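Local coordinates for protein SOXA (Paracoccus denitrificans, PDB 2C1D) that serves as the diheme subunit that, with SoxX, oxidatively couples thiosulfate to the cysteine of the SoxYZ sulfur carrier, at residues A[170-173]-A[178-181]; A[162-167]-A[238-243]; A[107-112]-A[217-222]. All blocks are in the same frame, centred on the assembly; numbering follows the deposited sequence.

Interaction 1: A[170-173]-A[178-181]; sequences YTRY and MSCA. With HEC (heme c), chain J.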
loop_
_atom_site.group_PDB
_atom_site.type_symbol
_atom_site.label_atom_id
_atom_site.label_comp_id
_atom_site.label_asym_id
_atom_site.label_seq_id
_atom_site.Cartn_x
_atom_site.Cartn_y
_atom_site.Cartn_z
ATOM N N TYR A 170 11.347 1.818 -3.092
ATOM C CA TYR A 170 12.195 0.635 -2.980
ATOM C C TYR A 170 12.898 0.488 -1.620
ATOM O O TYR A 170 13.645 -0.446 -1.426
ATOM C CB TYR A 170 13.228 0.663 -4.112
ATOM C CG TYR A 170 12.572 0.410 -5.444
ATOM C CD1 TYR A 170 12.138 1.454 -6.239
ATOM C CD2 TYR A 170 12.346 -0.884 -5.875
ATOM C CE1 TYR A 170 11.508 1.210 -7.464
ATOM C CE2 TYR A 170 11.709 -1.141 -7.071
ATOM C CZ TYR A 170 11.292 -0.093 -7.862
ATOM O OH TYR A 170 10.677 -0.375 -9.051
ATOM N N THR A 171 12.644 1.390 -0.681
ATOM C CA THR A 171 13.246 1.286 0.664
ATOM C C THR A 171 12.465 0.320 1.512
ATOM O O THR A 171 11.235 0.381 1.568
ATOM C CB THR A 171 13.318 2.662 1.333
ATOM O OG1 THR A 171 14.250 3.470 0.627
ATOM C CG2 THR A 171 13.935 2.581 2.765
ATOM N N ARG A 172 13.171 -0.582 2.183
ATOM C CA ARG A 172 12.498 -1.644 2.906
ATOM C C ARG A 172 12.362 -1.188 4.334
ATOM O O ARG A 172 13.315 -1.267 5.107
ATOM C CB ARG A 172 13.276 -2.944 2.802
ATOM C CG ARG A 172 13.319 -3.472 1.374
ATOM C CD ARG A 172 14.090 -4.731 1.206
ATOM N NE ARG A 172 13.386 -5.830 1.850
ATOM C CZ ARG A 172 13.563 -7.096 1.587
ATOM N NH1 ARG A 172 14.434 -7.490 0.647
ATOM N NH2 ARG A 172 12.848 -7.991 2.256
ATOM N N TYR A 173 11.196 -0.641 4.648
ATOM C CA TYR A 173 10.923 -0.053 5.945
ATOM C C TYR A 173 10.535 -1.028 7.068
ATOM O O TYR A 173 10.058 -2.151 6.842
ATOM C CB TYR A 173 9.824 0.990 5.805
ATOM C CG TYR A 173 10.218 2.197 4.966
ATOM C CD1 TYR A 173 9.631 2.441 3.715
ATOM C CD2 TYR A 173 11.172 3.104 5.424
ATOM C CE1 TYR A 173 9.979 3.547 2.969
ATOM C CE2 TYR A 173 11.537 4.210 4.675
ATOM C CZ TYR A 173 10.954 4.424 3.446
ATOM O OH TYR A 173 11.330 5.545 2.728
ATOM N N MET A 178 10.107 -4.195 4.579
ATOM C CA MET A 178 9.304 -4.311 3.374
ATOM C C MET A 178 9.135 -2.974 2.662
ATOM O O MET A 178 8.848 -1.932 3.269
ATOM C CB MET A 178 7.937 -4.908 3.712
ATOM C CG MET A 178 7.972 -6.361 4.106
ATOM S SD MET A 178 6.382 -7.016 4.701
ATOM C CE MET A 178 6.972 -8.717 5.123
ATOM N N SER A 179 9.304 -3.019 1.352
ATOM C CA SER A 179 9.150 -1.863 0.491
ATOM C C SER A 179 7.881 -2.033 -0.301
ATOM O O SER A 179 7.379 -3.144 -0.433
ATOM C CB SER A 179 10.281 -1.779 -0.508
ATOM O OG SER A 179 10.120 -2.851 -1.434
ATOM N N CYS A 180 7.381 -0.917 -0.821
ATOM C CA CYS A 180 6.263 -0.901 -1.762
ATOM C C CYS A 180 6.434 -1.980 -2.822
ATOM O O CYS A 180 5.521 -2.780 -3.092
ATOM C CB CYS A 180 6.175 0.444 -2.473
ATOM S SG CYS A 180 6.229 1.904 -1.430
ATOM N N ALA A 181 7.631 -2.016 -3.387
ATOM C CA ALA A 181 7.972 -2.959 -4.435
ATOM C C ALA A 181 7.930 -4.425 -4.017
ATOM O O ALA A 181 7.517 -5.264 -4.816
ATOM C CB ALA A 181 9.321 -2.615 -5.015
HETATM FE FE HEC J . 0.233 -1.276 -0.592
HETATM C CHA HEC J . -3.054 -1.423 -1.517
HETATM C CHB HEC J . 0.498 1.718 -2.316
HETATM C CHC HEC J . 3.442 -1.001 0.418
HETATM C CHD HEC J . 0.103 -4.432 0.658
HETATM N NA HEC J . -1.063 -0.072 -1.726
HETATM C C1A HEC J . -2.378 -0.335 -1.973
HETATM C C2A HEC J . -2.900 0.718 -2.803
HETATM C C3A HEC J . -1.895 1.595 -3.016
HETATM C C4A HEC J . -0.724 1.104 -2.346
HETATM C CMA HEC J . -1.937 2.895 -3.815
HETATM C CAA HEC J . -4.348 0.822 -3.342
HETATM C CBA HEC J . -4.370 0.337 -4.803
HETATM C CGA HEC J . -5.759 0.486 -5.414
HETATM O O1A HEC J . -5.914 0.124 -6.602
HETATM O O2A HEC J . -6.722 0.943 -4.714
HETATM N NB HEC J . 1.661 0.068 -0.886
HETATM C C1B HEC J . 1.578 1.265 -1.579
HETATM C C2B HEC J . 2.784 2.001 -1.363
HETATM C C3B HEC J . 3.602 1.256 -0.629
HETATM C C4B HEC J . 2.902 0.048 -0.290
HETATM C CMB HEC J . 3.090 3.362 -1.993
HETATM C CAB HEC J . 5.018 1.646 -0.154
HETATM C CBB HEC J . 4.985 2.775 0.618
HETATM N NC HEC J . 1.550 -2.515 0.366
HETATM C C1C HEC J . 2.841 -2.209 0.662
HETATM C C2C HEC J . 3.437 -3.321 1.376
HETATM C C3C HEC J . 2.508 -4.294 1.445
HETATM C C4C HEC J . 1.313 -3.775 0.792
HETATM C CMC HEC J . 4.896 -3.283 1.882
HETATM C CAC HEC J . 2.522 -5.739 2.051
HETATM C CBC HEC J . 3.082 -6.069 3.224
HETATM N ND HEC J . -1.207 -2.663 -0.442
HETATM C C1D HEC J . -1.045 -3.928 0.130
HETATM C C2D HEC J . -2.304 -4.645 0.094
HETATM C C3D HEC J . -3.277 -3.701 -0.568
HETATM C C4D HEC J . -2.515 -2.509 -0.867
HETATM C CMD HEC J . -2.614 -6.061 0.613
HETATM C CAD HEC J . -4.763 -3.963 -0.914
HETATM C CBD HEC J . -4.806 -4.846 -2.175
HETATM C CGD HEC J . -4.372 -4.108 -3.426
HETATM O O1D HEC J . -3.186 -4.127 -3.820
HETATM O O2D HEC J . -5.203 -3.476 -4.083
HETATM O O HOH W 1 12.552 -3.484 -2.408
HETATM O O HOH W 2 8.945 1.380 0.616
#

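Interaction 2: A[162-167]-A[238-243]; sequences WEHGKE and SDDFKA. With ZN (zinc ion), chain K.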
loop_
_atom_site.group_PDB
_atom_site.type_symbol
_atom_site.label_atom_id
_atom_site.label_comp_id
_atom_site.label_asym_id
_atom_site.label_seq_id
_atom_site.Cartn_x
_atom_site.Cartn_y
_atom_site.Cartn_z
ATOM N N TRP A 162 11.009 13.088 -8.391
ATOM C CA TRP A 162 10.622 11.749 -8.827
ATOM C C TRP A 162 11.625 10.728 -8.306
ATOM O O TRP A 162 11.261 9.655 -7.803
ATOM C CB TRP A 162 10.554 11.745 -10.361
ATOM C CG TRP A 162 10.109 10.496 -11.011
ATOM C CD1 TRP A 162 8.827 10.133 -11.303
ATOM C CD2 TRP A 162 10.948 9.455 -11.536
ATOM N NE1 TRP A 162 8.822 8.925 -11.950
ATOM C CE2 TRP A 162 10.107 8.487 -12.106
ATOM C CE3 TRP A 162 12.329 9.237 -11.558
ATOM C CZ2 TRP A 162 10.589 7.319 -12.676
ATOM C CZ3 TRP A 162 12.819 8.096 -12.143
ATOM C CH2 TRP A 162 11.948 7.142 -12.703
ATOM N N GLU A 163 12.896 11.063 -8.431
ATOM C CA GLU A 163 13.976 10.232 -7.900
ATOM C C GLU A 163 13.871 10.045 -6.382
ATOM O O GLU A 163 14.142 8.977 -5.871
ATOM C CB GLU A 163 15.352 10.857 -8.221
ATOM C CG GLU A 163 15.833 10.692 -9.657
ATOM C CD GLU A 163 16.091 9.256 -10.086
ATOM O OE1 GLU A 163 16.282 8.333 -9.250
ATOM O OE2 GLU A 163 16.102 9.044 -11.317
ATOM N N HIS A 164 13.482 11.087 -5.675
ATOM C CA HIS A 164 13.322 11.011 -4.220
ATOM C C HIS A 164 12.179 10.033 -3.900
ATOM O O HIS A 164 12.294 9.254 -2.973
ATOM C CB HIS A 164 13.054 12.403 -3.635
ATOM C CG HIS A 164 13.458 12.548 -2.203
ATOM N ND1 HIS A 164 14.774 12.526 -1.797
ATOM C CD2 HIS A 164 12.723 12.722 -1.085
ATOM C CE1 HIS A 164 14.831 12.672 -0.485
ATOM N NE2 HIS A 164 13.599 12.795 -0.030
ATOM N N GLY A 165 11.095 10.065 -4.692
ATOM C CA GLY A 165 9.988 9.147 -4.507
ATOM C C GLY A 165 10.376 7.722 -4.870
ATOM O O GLY A 165 9.987 6.767 -4.194
ATOM N N LYS A 166 11.166 7.567 -5.929
ATOM C CA LYS A 166 11.623 6.252 -6.340
ATOM C C LYS A 166 12.378 5.583 -5.190
ATOM O O LYS A 166 12.149 4.417 -4.887
ATOM C CB LYS A 166 12.521 6.329 -7.597
ATOM C CG LYS A 166 12.986 4.970 -8.088
ATOM C CD LYS A 166 14.048 5.086 -9.211
ATOM C CE LYS A 166 14.766 3.750 -9.464
ATOM N NZ LYS A 166 15.536 3.857 -10.742
ATOM N N GLU A 167 13.278 6.327 -4.552
ATOM C CA GLU A 167 14.055 5.774 -3.441
ATOM C C GLU A 167 13.139 5.241 -2.311
ATOM O O GLU A 167 13.363 4.152 -1.790
ATOM C CB GLU A 167 15.052 6.829 -2.917
ATOM C CG GLU A 167 16.184 6.258 -2.072
ATOM C CD GLU A 167 16.856 7.281 -1.171
ATOM O OE1 GLU A 167 16.705 8.515 -1.392
ATOM O OE2 GLU A 167 17.543 6.840 -0.216
ATOM N N SER A 238 3.337 15.381 3.609
ATOM C CA SER A 238 4.777 15.639 3.796
ATOM C C SER A 238 5.522 15.640 2.468
ATOM O O SER A 238 5.103 14.981 1.503
ATOM C CB SER A 238 5.406 14.596 4.737
ATOM O OG SER A 238 5.385 13.297 4.174
ATOM N N ASP A 239 6.629 16.390 2.418
ATOM C CA ASP A 239 7.459 16.483 1.218
ATOM C C ASP A 239 7.796 15.106 0.647
ATOM O O ASP A 239 7.708 14.883 -0.558
ATOM C CB ASP A 239 8.756 17.271 1.516
ATOM C CG ASP A 239 8.473 18.712 1.930
ATOM O OD1 ASP A 239 7.303 19.150 1.744
ATOM O OD2 ASP A 239 9.325 19.481 2.481
ATOM N N ASP A 240 8.168 14.180 1.516
ATOM C CA ASP A 240 8.547 12.839 1.064
ATOM C C ASP A 240 7.333 12.082 0.454
ATOM O O ASP A 240 7.477 11.357 -0.530
ATOM C CB ASP A 240 9.172 12.050 2.211
ATOM C CG ASP A 240 10.731 12.154 2.277
ATOM O OD1 ASP A 240 11.439 13.195 2.083
ATOM O OD2 ASP A 240 11.418 11.254 2.648
ATOM N N PHE A 241 6.144 12.256 1.027
ATOM C CA PHE A 241 4.938 11.599 0.481
ATOM C C PHE A 241 4.402 12.327 -0.761
ATOM O O PHE A 241 3.707 11.720 -1.576
ATOM C CB PHE A 241 3.848 11.425 1.547
ATOM C CG PHE A 241 3.901 10.105 2.311
ATOM C CD1 PHE A 241 2.969 9.858 3.292
ATOM C CD2 PHE A 241 4.886 9.123 2.068
ATOM C CE1 PHE A 241 2.977 8.682 4.009
ATOM C CE2 PHE A 241 4.898 7.933 2.799
ATOM C CZ PHE A 241 3.954 7.708 3.740
ATOM N N LYS A 242 4.715 13.617 -0.912
ATOM C CA LYS A 242 4.412 14.337 -2.157
ATOM C C LYS A 242 5.287 13.785 -3.261
ATOM O O LYS A 242 4.817 13.507 -4.373
ATOM C CB LYS A 242 4.694 15.830 -2.030
ATOM C CG LYS A 242 3.760 16.609 -1.166
ATOM C CD LYS A 242 3.974 18.080 -1.419
ATOM C CE LYS A 242 3.502 18.943 -0.272
ATOM N NZ LYS A 242 3.801 20.398 -0.682
ATOM N N ALA A 243 6.564 13.581 -2.951
ATOM C CA ALA A 243 7.475 12.929 -3.888
ATOM C C ALA A 243 7.062 11.497 -4.236
ATOM O O ALA A 243 7.104 11.099 -5.392
ATOM C CB ALA A 243 8.916 12.956 -3.366
HETATM ZN ZN ZN K . 13.220 13.034 2.000
#

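Interaction 3: A[107-112]-A[217-222]; sequences LMIMED and TAQHRF. With HEC (heme c), chain J.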
loop_
_atom_site.group_PDB
_atom_site.type_symbol
_atom_site.label_atom_id
_atom_site.label_comp_id
_atom_site.label_asym_id
_atom_site.label_seq_id
_atom_site.Cartn_x
_atom_site.Cartn_y
_atom_site.Cartn_z
ATOM N N LEU A 107 6.702 21.584 -6.242
ATOM C CA LEU A 107 5.912 20.351 -6.364
ATOM C C LEU A 107 4.550 20.529 -5.671
ATOM O O LEU A 107 4.481 20.895 -4.501
ATOM C CB LEU A 107 6.619 19.141 -5.772
ATOM C CG LEU A 107 5.904 17.787 -5.984
ATOM C CD1 LEU A 107 5.757 17.499 -7.463
ATOM C CD2 LEU A 107 6.651 16.624 -5.309
ATOM N N MET A 108 3.473 20.238 -6.397
ATOM C CA MET A 108 2.131 20.336 -5.860
ATOM C C MET A 108 1.418 18.995 -6.013
ATOM O O MET A 108 1.468 18.405 -7.078
ATOM C CB MET A 108 1.340 21.421 -6.598
ATOM C CG MET A 108 2.005 22.791 -6.611
ATOM S SD MET A 108 1.877 23.595 -5.044
ATOM C CE MET A 108 0.243 24.342 -5.057
ATOM N N ILE A 109 0.821 18.513 -4.925
ATOM C CA ILE A 109 -0.249 17.528 -4.993
ATOM C C ILE A 109 -1.522 18.336 -4.969
ATOM O O ILE A 109 -1.490 19.533 -4.708
ATOM C CB ILE A 109 -0.198 16.486 -3.835
ATOM C CG1 ILE A 109 -0.369 17.141 -2.456
ATOM C CG2 ILE A 109 1.105 15.732 -3.906
ATOM C CD1 ILE A 109 -0.309 16.186 -1.279
ATOM N N MET A 110 -2.641 17.691 -5.237
ATOM C CA MET A 110 -3.880 18.397 -5.453
ATOM C C MET A 110 -4.274 19.135 -4.204
ATOM O O MET A 110 -4.782 20.258 -4.279
ATOM C CB MET A 110 -4.987 17.442 -5.885
ATOM C CG MET A 110 -6.242 18.156 -6.432
ATOM S SD MET A 110 -5.911 18.989 -7.996
ATOM C CE MET A 110 -5.860 17.606 -9.046
ATOM N N GLU A 111 -4.020 18.506 -3.056
ATOM C CA GLU A 111 -4.294 19.075 -1.751
ATOM C C GLU A 111 -3.613 20.451 -1.597
ATOM O O GLU A 111 -4.168 21.348 -0.971
ATOM C CB GLU A 111 -3.804 18.131 -0.641
ATOM C CG GLU A 111 -4.608 16.856 -0.462
ATOM C CD GLU A 111 -4.102 15.683 -1.282
ATOM O OE1 GLU A 111 -3.564 15.893 -2.399
ATOM O OE2 GLU A 111 -4.278 14.537 -0.826
ATOM N N ASP A 112 -2.416 20.610 -2.156
ATOM C CA ASP A 112 -1.739 21.901 -2.082
ATOM C C ASP A 112 -2.456 22.968 -2.904
ATOM O O ASP A 112 -2.520 24.090 -2.475
ATOM C CB ASP A 112 -0.302 21.827 -2.559
ATOM C CG ASP A 112 0.539 20.888 -1.743
ATOM O OD1 ASP A 112 0.470 20.918 -0.483
ATOM O OD2 ASP A 112 1.331 20.106 -2.309
ATOM N N THR A 217 -7.663 9.248 0.281
ATOM C CA THR A 217 -6.694 9.856 -0.647
ATOM C C THR A 217 -5.446 9.000 -0.743
ATOM O O THR A 217 -5.168 8.166 0.143
ATOM C CB THR A 217 -6.289 11.258 -0.172
ATOM O OG1 THR A 217 -5.706 11.165 1.141
ATOM C CG2 THR A 217 -7.524 12.188 0.001
ATOM N N ALA A 218 -4.662 9.214 -1.797
ATOM C CA ALA A 218 -3.406 8.497 -1.922
ATOM C C ALA A 218 -2.484 8.803 -0.744
ATOM O O ALA A 218 -1.760 7.929 -0.306
ATOM C CB ALA A 218 -2.725 8.824 -3.235
ATOM N N GLN A 219 -2.522 10.033 -0.225
ATOM C CA GLN A 219 -1.651 10.417 0.884
ATOM C C GLN A 219 -1.990 9.570 2.102
ATOM O O GLN A 219 -1.103 9.069 2.789
ATOM C CB GLN A 219 -1.781 11.912 1.240
ATOM C CG GLN A 219 -1.116 12.889 0.248
ATOM C CD GLN A 219 0.341 12.651 0.070
ATOM O OE1 GLN A 219 0.826 12.382 -1.056
ATOM N NE2 GLN A 219 1.067 12.761 1.145
ATOM N N HIS A 220 -3.274 9.361 2.341
ATOM C CA HIS A 220 -3.677 8.586 3.502
ATOM C C HIS A 220 -3.371 7.091 3.317
ATOM O O HIS A 220 -3.012 6.410 4.272
ATOM C CB HIS A 220 -5.149 8.803 3.814
ATOM C CG HIS A 220 -5.621 8.053 5.025
ATOM N ND1 HIS A 220 -5.520 8.562 6.300
ATOM C CD2 HIS A 220 -6.165 6.817 5.156
ATOM C CE1 HIS A 220 -6.002 7.684 7.165
ATOM N NE2 HIS A 220 -6.389 6.613 6.496
ATOM N N ARG A 221 -3.502 6.587 2.095
ATOM C CA ARG A 221 -3.146 5.193 1.813
ATOM C C ARG A 221 -1.677 4.923 2.154
ATOM O O ARG A 221 -1.350 3.986 2.923
ATOM C CB ARG A 221 -3.415 4.834 0.360
ATOM C CG ARG A 221 -3.658 3.321 0.165
ATOM C CD ARG A 221 -4.945 2.876 0.813
ATOM N NE ARG A 221 -5.462 1.600 0.351
ATOM C CZ ARG A 221 -5.156 0.404 0.855
ATOM N NH1 ARG A 221 -4.296 0.256 1.859
ATOM N NH2 ARG A 221 -5.732 -0.659 0.349
ATOM N N PHE A 222 -0.807 5.772 1.623
ATOM C CA PHE A 222 0.626 5.714 1.911
ATOM C C PHE A 222 0.954 5.710 3.399
ATOM O O PHE A 222 1.820 4.958 3.841
ATOM C CB PHE A 222 1.344 6.903 1.266
ATOM C CG PHE A 222 1.263 6.949 -0.236
ATOM C CD1 PHE A 222 1.608 8.119 -0.905
ATOM C CD2 PHE A 222 0.809 5.866 -0.990
ATOM C CE1 PHE A 222 1.555 8.197 -2.306
ATOM C CE2 PHE A 222 0.757 5.942 -2.365
ATOM C CZ PHE A 222 1.140 7.112 -3.030
HETATM FE FE HEC J . 0.233 -1.276 -0.592
HETATM C CHA HEC J . -3.054 -1.423 -1.517
HETATM C CHB HEC J . 0.498 1.718 -2.316
HETATM C CHC HEC J . 3.442 -1.001 0.418
HETATM C CHD HEC J . 0.103 -4.432 0.658
HETATM N NA HEC J . -1.063 -0.072 -1.726
HETATM C C1A HEC J . -2.378 -0.335 -1.973
HETATM C C2A HEC J . -2.900 0.718 -2.803
HETATM C C3A HEC J . -1.895 1.595 -3.016
HETATM C C4A HEC J . -0.724 1.104 -2.346
HETATM C CMA HEC J . -1.937 2.895 -3.815
HETATM C CAA HEC J . -4.348 0.822 -3.342
HETATM C CBA HEC J . -4.370 0.337 -4.803
HETATM C CGA HEC J . -5.759 0.486 -5.414
HETATM O O1A HEC J . -5.914 0.124 -6.602
HETATM O O2A HEC J . -6.722 0.943 -4.714
HETATM N NB HEC J . 1.661 0.068 -0.886
HETATM C C1B HEC J . 1.578 1.265 -1.579
HETATM C C2B HEC J . 2.784 2.001 -1.363
HETATM C C3B HEC J . 3.602 1.256 -0.629
HETATM C C4B HEC J . 2.902 0.048 -0.290
HETATM C CMB HEC J . 3.090 3.362 -1.993
HETATM C CAB HEC J . 5.018 1.646 -0.154
HETATM C CBB HEC J . 4.985 2.775 0.618
HETATM N NC HEC J . 1.550 -2.515 0.366
HETATM C C1C HEC J . 2.841 -2.209 0.662
HETATM C C2C HEC J . 3.437 -3.321 1.376
HETATM C C3C HEC J . 2.508 -4.294 1.445
HETATM C C4C HEC J . 1.313 -3.775 0.792
HETATM C CMC HEC J . 4.896 -3.283 1.882
HETATM C CAC HEC J . 2.522 -5.739 2.051
HETATM C CBC HEC J . 3.082 -6.069 3.224
HETATM N ND HEC J . -1.207 -2.663 -0.442
HETATM C C1D HEC J . -1.045 -3.928 0.130
HETATM C C2D HEC J . -2.304 -4.645 0.094
HETATM C C3D HEC J . -3.277 -3.701 -0.568
HETATM C C4D HEC J . -2.515 -2.509 -0.867
HETATM C CMD HEC J . -2.614 -6.061 0.613
HETATM C CAD HEC J . -4.763 -3.963 -0.914
HETATM C CBD HEC J . -4.806 -4.846 -2.175
HETATM C CGD HEC J . -4.372 -4.108 -3.426
HETATM O O1D HEC J . -3.186 -4.127 -3.820
HETATM O O2D HEC J . -5.203 -3.476 -4.083
HETATM O O HOH W 3 -4.648 13.658 1.653
HETATM O O HOH W 4 -3.407 12.282 -2.186
#

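Interaction 1: A[170-173]-A[178-181]
The turn that leads into the CXXCH heme-attachment motif is closed by Y173 and M178, which face each other as a single antiparallel, hydrogen-bonded bridge. M178 N donates to Y173 O at 3.0 Å, close to the carbonyl plane (17° off it). The return bond, Y173 N to M178 O at 3.0 Å, differs in geometry: its donor stands above the carbonyl plane, 64° out, and uses no lone-pair direction. Beyond the bridge S179 turns its side chain onto the preceding backbone, with CB 3.1 Å from T171 O. Its OG stands between the backbone N and the carbonyl carbon (chi1 70°), from where it caps N182 N and shares a water with Y170 O, weakly on the tyrosine side. A second water accepts from C180 N at 3.1 Å and lies 2.7 Å from T171 O, so solvent ties the start of helix 180-184 to the loop. Two residues on, A181 CB meets the Y170 ring obliquely, 3.5 Å from CE2. Y170 OH reaches on to E185 and R251, and R172, whose CG lies alongside S179, sends NE to E177 O and its terminal nitrogens to G88 O and T89 O of the SoxX chain. On the heme side C180 SG forms the thioether to CAB of the heme at 1.8 Å, while the extended side chain of M178 brings SD to 3.7 Å from the heme atom CBC. The covalent link fixes the helix start to the porphyrin, and the paired backbone bonds, the serine cap and the water on C180 N engage polar atoms of the chain entering it, consistent with a well-defined position for the motif.

Interaction 2: A[162-167]-A[238-243]
H164 and D240 meet through a zinc ion. H164 NE2 binds the metal at 2.1 Å and D240 OD1 at 1.8 Å, with OD2 more distant at 2.6 Å, so the carboxylate grips unequally through its two oxygens. NE2 and OD1 are only 3.0 Å apart, yet no hydrogen bond joins them; the metal accounts for their closeness. OD1 lies in the plane of the imidazole, at its edge, whereas the carboxylate as a whole is turned 81° from the ring. The histidine reaches the zinc because its CG stands anti to the backbone N (chi1 -155°), swinging the ring out from helix 159-170 toward D240. The positive metal would probably favour the deprotonated carboxylate.

Behind the metal the two backbones close up at G165 and A243. A243 CB packs beside H164 CB at 4.2 Å, and G165 CA gives a CA-H...O contact to A243 O at 3.6 Å, an approach possible because the glycine puts no side chain between the helices. Farther out, S238 N-caps helix 239-251 through a weak bond from F241 N, its OG also bonded to K235 O, and K242 forms a salt bridge with D112, while W162 packs edge-to-face with Y247 farther along the same helix. The short segments have axes 8.3 Å apart and run at 95° to each other. This near-perpendicular crossing of the first and last helices of a domain, with small residues where they touch, is characteristic of the cytochrome c fold; here a zinc site bridges the pair at its surface.

Interaction 3: A[107-112]-A[217-222]
E111 folds at its second torsion (chi2 91°, away from a staggered value), and this bend carries its carboxylate toward the start of helix 218-223, beside T217 and Q219. On the other segment Q219 is bent too, and I109, with CG1 between its backbone N and carbonyl carbon (chi1 62°), comes from the opposite direction to set CD1 3.7 Å from Q219 CG. E111 OE2 also lies 3.7 Å from Q219 CG, but its polar links to the helix pass through water. One water donates to E111 OE2 at 2.7 Å and accepts from T217 OG1 at 2.8 Å; another, near E111 OE2, accepts from Q219 N at 3.1 Å. T217 OG1 in turn accepts from H220 N, an N-cap, so a buried carboxylate sits at a helix N-terminus, whose dipole would probably stabilise its charge. The contact thus joins the two cytochrome c domains of SoxA, helix 110-122 of the first against helix 218-223 of the second. The same short helix carries R221, which probably binds substrate, as in related SoxA proteins, and whose guanidinium lays one face over the meso carbon CHA of the heme, with NH2 3.4 Å from it. With an alanine here, the heme edge is likely to lose its flat cover and nearby positive charge, leaving a gap over CHA. F222 approaches the methyl CMB of the same heme, its CE2 3.5 Å away.

Overall arrangement
Interaction 3 lies deepest, with all its touching residues buried, whereas interactions 1 and 2 are only partly buried and sit on the same side of the chain's centre, about 13 Å apart between centres. Those two belong to one cytochrome c domain: interaction 2 fastens helix 159-170 to 239-251, and interaction 1 lies in the chain that follows it into the heme motif. Interaction 3 instead joins two domains, and touches interaction 2, F241 packing against Q219 and F222. Interactions 1 and 3 reach the same heme, 19 Å apart between centres. Backbone pairing and a thioether serve interaction 1, metal coordination interaction 2, and water-mediated carboxylate links interaction 3.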